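Local coordinates for protein agglutinin (Rhizoctonia solani, PDB 4G9M) that forms a domain-swapped dimer and, as a lectin of the ricin-type beta-trefoil family, probably binds carbohydrates, at residues D91-D96 with A100-D105; Y127-N130 with N134-W137. All blocks are in the same frame, centred on the assembly; numbering follows the deposited sequence.

Interaction 1 of 2, residues D91-D96 with A100-D105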
# COMPACT_ATOMS: atom_id res chain seq x y z
N ASP B 91 -4.47 6.49 0.38
CA ASP B 91 -3.81 5.34 -0.22
C ASP B 91 -3.16 4.60 0.93
O ASP B 91 -2.50 5.22 1.77
CB ASP B 91 -2.69 5.79 -1.16
CG ASP B 91 -3.17 6.17 -2.55
OD1 ASP B 91 -4.21 5.63 -3.01
OD2 ASP B 91 -2.46 6.97 -3.20
N ILE B 92 -3.35 3.28 1.01
CA ILE B 92 -2.74 2.51 2.09
C ILE B 92 -1.48 1.84 1.52
O ILE B 92 -1.57 0.99 0.63
CB ILE B 92 -3.72 1.44 2.64
CG1 ILE B 92 -5.09 2.07 2.94
CG2 ILE B 92 -3.16 0.82 3.90
CD1 ILE B 92 -5.01 3.29 3.88
N VAL B 93 -0.31 2.24 2.02
CA VAL B 93 0.98 1.86 1.42
C VAL B 93 1.75 0.95 2.37
O VAL B 93 2.00 1.31 3.51
CB VAL B 93 1.86 3.12 1.13
CG1 VAL B 93 3.09 2.74 0.36
CG2 VAL B 93 1.06 4.18 0.36
N ALA B 94 2.13 -0.24 1.90
CA ALA B 94 2.91 -1.17 2.73
C ALA B 94 4.21 -0.56 3.27
O ALA B 94 5.01 -0.01 2.52
CB ALA B 94 3.21 -2.45 1.96
N ALA B 95 4.41 -0.64 4.59
CA ALA B 95 5.60 -0.09 5.22
C ALA B 95 6.39 -1.23 5.83
O ALA B 95 5.90 -2.34 5.92
CB ALA B 95 5.21 0.95 6.30
N ASP B 96 7.62 -0.95 6.27
CA ASP B 96 8.48 -1.99 6.83
C ASP B 96 7.85 -2.59 8.08
O ASP B 96 8.11 -3.74 8.43
CB ASP B 96 9.88 -1.44 7.12
CG ASP B 96 9.89 -0.32 8.15
OD1 ASP B 96 9.33 0.76 7.88
OD2 ASP B 96 10.48 -0.52 9.23
N ALA B 100 1.61 2.77 5.89
CA ALA B 100 1.43 4.22 5.89
C ALA B 100 0.05 4.55 5.35
O ALA B 100 -0.47 3.85 4.47
CB ALA B 100 2.50 4.89 5.04
N ILE B 101 -0.55 5.60 5.89
CA ILE B 101 -1.86 6.05 5.41
C ILE B 101 -1.68 7.42 4.79
O ILE B 101 -1.60 8.43 5.49
CB ILE B 101 -2.90 6.09 6.54
CG1 ILE B 101 -3.05 4.69 7.15
CG2 ILE B 101 -4.23 6.59 6.00
CD1 ILE B 101 -3.84 4.70 8.44
N GLU B 102 -1.59 7.43 3.47
CA GLU B 102 -1.19 8.61 2.69
C GLU B 102 -2.41 9.37 2.20
O GLU B 102 -3.39 8.76 1.80
CB GLU B 102 -0.45 8.15 1.43
CG GLU B 102 1.01 8.45 1.34
CD GLU B 102 1.61 7.98 0.03
OE1 GLU B 102 0.85 7.80 -0.95
OE2 GLU B 102 2.84 7.78 -0.03
N ALA B 103 -2.36 10.70 2.20
CA ALA B 103 -3.42 11.46 1.54
C ALA B 103 -3.30 11.28 0.03
O ALA B 103 -2.27 11.65 -0.57
CB ALA B 103 -3.32 12.95 1.92
N ALA B 104 -4.34 10.74 -0.60
CA ALA B 104 -4.26 10.35 -2.01
C ALA B 104 -3.99 11.52 -2.95
O ALA B 104 -3.33 11.36 -3.97
CB ALA B 104 -5.53 9.64 -2.42
N ASP B 105 -4.49 12.69 -2.58
CA ASP B 105 -4.31 13.87 -3.42
C ASP B 105 -3.30 14.87 -2.84
O ASP B 105 -3.12 15.96 -3.38
CB ASP B 105 -5.66 14.52 -3.70
CG ASP B 105 -6.55 13.63 -4.57
OD1 ASP B 105 -6.02 13.06 -5.57
OD2 ASP B 105 -7.75 13.49 -4.27
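Val-93 and Ala-100 face each other as a hydrogen-bonded pair of an antiparallel beta hairpin, Val-93 N giving its hydrogen to Ala-100 O at 2.9 Å and Ala-100 N returning one to Val-93 O at 2.8 Å. Asp-91 and Glu-102 repeat the pattern two residues along, with Asp-91 N to Glu-102 O and Glu-102 N to Asp-91 O both at 2.9 Å. Between these two hydrogen-bonded pairs lies the non-hydrogen-bonded pair Ile-92 and Ile-101; Ile-92 CA also approaches Ala-100 O at 3.6 Å in a CA-H...O contact.

The two faces of the ribbon differ in character. On one, the isoleucines lie side by side and point the same way; CD1 of Ile-92 reaches CG2 of Ile-101 at 4.0 Å. On the other, Glu-102 runs extended beyond CG and lays its carboxylate against a methyl group, CD lying 3.9 Å from Val-93 CG2. The valine meets it with this branch because CG2 stands anti to the carbonyl carbon while CG1 is anti to the backbone N (chi1 -172°). Asp-91 shares that face, its OD2 4.1 Å from Glu-102 OE1 with the carboxylate planes 57° apart. Two buried acids so close would probably raise the proton affinity of one or both, although Arg-107 offers Asp-91 a weak, long ion pair.

Farther out, the isoleucine face rests on Phe-139 of strand 137-141, and Ile-101 also packs on Trp-137 and Leu-111. Backbone bonds tie Ile-101 and Ala-103 to Leu-111 and Phe-109 of strand 109-113, respectively, whereas Ile-92 and Ala-94 bond through their backbones to the second subunit. The hairpin thus sits between its own trefoil strands and the dimer partner.

Interaction 2 of 2, residues Y127-N130 with N134-W137; sequences YNNN and NQKW
Gln-135 carries this contact, burying far more surface than any other residue here by driving its side chain toward the backbone of 127-130. Both ends of its amide are used. NE2 donates to Asn-128 O at 2.9 Å, in a fairly straight bond (164° at the hydrogen) that arrives above the carbonyl plane of Asn-128. OE1 accepts from Asn-130 N at 2.7 Å, and here the donor lies in the plane of the glutamine carbonyl, on a lone pair. The chain from CB to the amide is stretched out (chi2 -177°), which carries the head group across to the turn.

Asn-130 adds its CB, 3.7 Å from Gln-135 OE1, while its own OD1 accepts a bond from Asn-128 ND2 at 3.0 Å. Tyr-127 meets the glutamine from another direction: NE2 comes to the ring edge near CD2, in the plane of the ring, at 3.8 Å. Ring and amide are turned 74° against each other, so they do not stack.

Asn-129 OD1 comes within 3.5 Å of Gln-135 OE1, two acceptors that cannot bond each other; a water links it instead to Gln-135 O, donating to them at 2.9 Å and 3.1 Å respectively. The same OD1 accepts from Ala-131 N, and ND2 bonds to Asn-56 OD1 of the second subunit.

Gln-135, Lys-136 and Trp-137 match the Gln-X-Trp signature of ricin-type beta-trefoil lectins: the glutamine here braces the turn after strand 122-128, and the tryptophan NE1 bonds to Leu-111 O. Gln-135 NE2 also donates to Asp-112 OD2, which fixes the amide's rotation. In effect the amide mimics the peptide groups of a neighbouring parallel strand, which probably helps to fix the chain where strand 122-128 ends.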
# COMPACT_ATOMS: atom_id res chain seq x y z
N TYR B 127 1.32 15.05 8.10
CA TYR B 127 2.73 15.43 8.24
C TYR B 127 3.53 14.78 7.14
O TYR B 127 3.20 13.69 6.69
CB TYR B 127 3.26 14.98 9.59
CG TYR B 127 4.41 15.76 10.22
CD1 TYR B 127 4.29 17.11 10.57
CD2 TYR B 127 5.60 15.11 10.56
CE1 TYR B 127 5.32 17.79 11.20
CE2 TYR B 127 6.64 15.79 11.19
CZ TYR B 127 6.50 17.13 11.50
OH TYR B 127 7.52 17.78 12.15
N ASN B 128 4.61 15.44 6.73
CA ASN B 128 5.48 14.90 5.68
C ASN B 128 5.89 13.48 6.00
O ASN B 128 6.30 13.19 7.12
CB ASN B 128 6.72 15.79 5.54
CG ASN B 128 7.55 15.44 4.33
OD1 ASN B 128 7.21 15.80 3.21
ND2 ASN B 128 8.66 14.74 4.55
N ASN B 129 5.78 12.59 5.01
CA ASN B 129 6.10 11.19 5.22
C ASN B 129 7.60 11.03 5.33
O ASN B 129 8.33 11.17 4.34
CB ASN B 129 5.54 10.32 4.08
CG ASN B 129 5.65 8.83 4.37
OD1 ASN B 129 6.03 8.42 5.47
ND2 ASN B 129 5.30 8.00 3.37
N ASN B 130 8.06 10.74 6.54
CA ASN B 130 9.47 10.47 6.80
C ASN B 130 9.68 9.00 7.09
O ASN B 130 10.80 8.57 7.40
CB ASN B 130 9.93 11.29 7.99
CG ASN B 130 9.77 12.78 7.75
OD1 ASN B 130 10.12 13.27 6.68
ND2 ASN B 130 9.20 13.49 8.72
N ASN B 134 5.95 6.37 14.03
CA ASN B 134 4.68 7.01 14.42
C ASN B 134 3.82 7.36 13.22
O ASN B 134 2.67 7.81 13.36
CB ASN B 134 4.93 8.25 15.27
CG ASN B 134 5.70 9.32 14.51
OD1 ASN B 134 6.74 9.04 13.91
ND2 ASN B 134 5.16 10.53 14.50
N GLN B 135 4.36 7.13 12.02
CA GLN B 135 3.62 7.34 10.78
C GLN B 135 3.27 6.01 10.12
O GLN B 135 3.03 5.94 8.91
CB GLN B 135 4.44 8.19 9.81
CG GLN B 135 5.07 9.42 10.43
CD GLN B 135 5.81 10.25 9.40
OE1 GLN B 135 6.65 9.74 8.65
NE2 GLN B 135 5.48 11.55 9.34
N LYS B 136 3.27 4.93 10.92
CA LYS B 136 2.93 3.60 10.42
C LYS B 136 1.89 3.02 11.34
O LYS B 136 1.95 3.23 12.55
CB LYS B 136 4.16 2.69 10.38
CG LYS B 136 5.23 3.15 9.40
CD LYS B 136 6.55 2.47 9.68
CE LYS B 136 7.68 3.23 9.00
NZ LYS B 136 9.01 2.82 9.54
N TRP B 137 0.95 2.27 10.76
CA TRP B 137 -0.19 1.77 11.50
C TRP B 137 -0.40 0.29 11.23
O TRP B 137 -0.32 -0.16 10.08
CB TRP B 137 -1.46 2.55 11.11
CG TRP B 137 -1.31 4.06 11.34
CD1 TRP B 137 -0.73 4.97 10.49
CD2 TRP B 137 -1.73 4.80 12.49
NE1 TRP B 137 -0.77 6.23 11.06
CE2 TRP B 137 -1.38 6.15 12.28
CE3 TRP B 137 -2.38 4.45 13.69
CZ2 TRP B 137 -1.66 7.14 13.21
CZ3 TRP B 137 -2.65 5.43 14.61
CH2 TRP B 137 -2.30 6.77 14.36
O HOH W 1 5.38 5.94 6.85

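Overall arrangement
Along the chain interaction 1 is complete before residue 127 is reached, and the two centres lie about 9 Å apart in the later part of the beta-trefoil chain. The hairpin of strands 90-94 and 99-103 and the turn leading from strand 122-128 to strand 137-141 meet directly. Asp-96 OD1 and Lys-136 NZ form a salt bridge of 2.7 Å, Ile-101 CD1 packs 3.7 Å from Trp-137 CD1, and Ala-95 and Ala-100 press on Lys-136 and Gln-135. Strand 109-113 touches both contacts. Each also reaches Asn-56 of the second subunit, by packing in interaction 1 and by a hydrogen bond in interaction 2, which ties this part of the fold to the dimer.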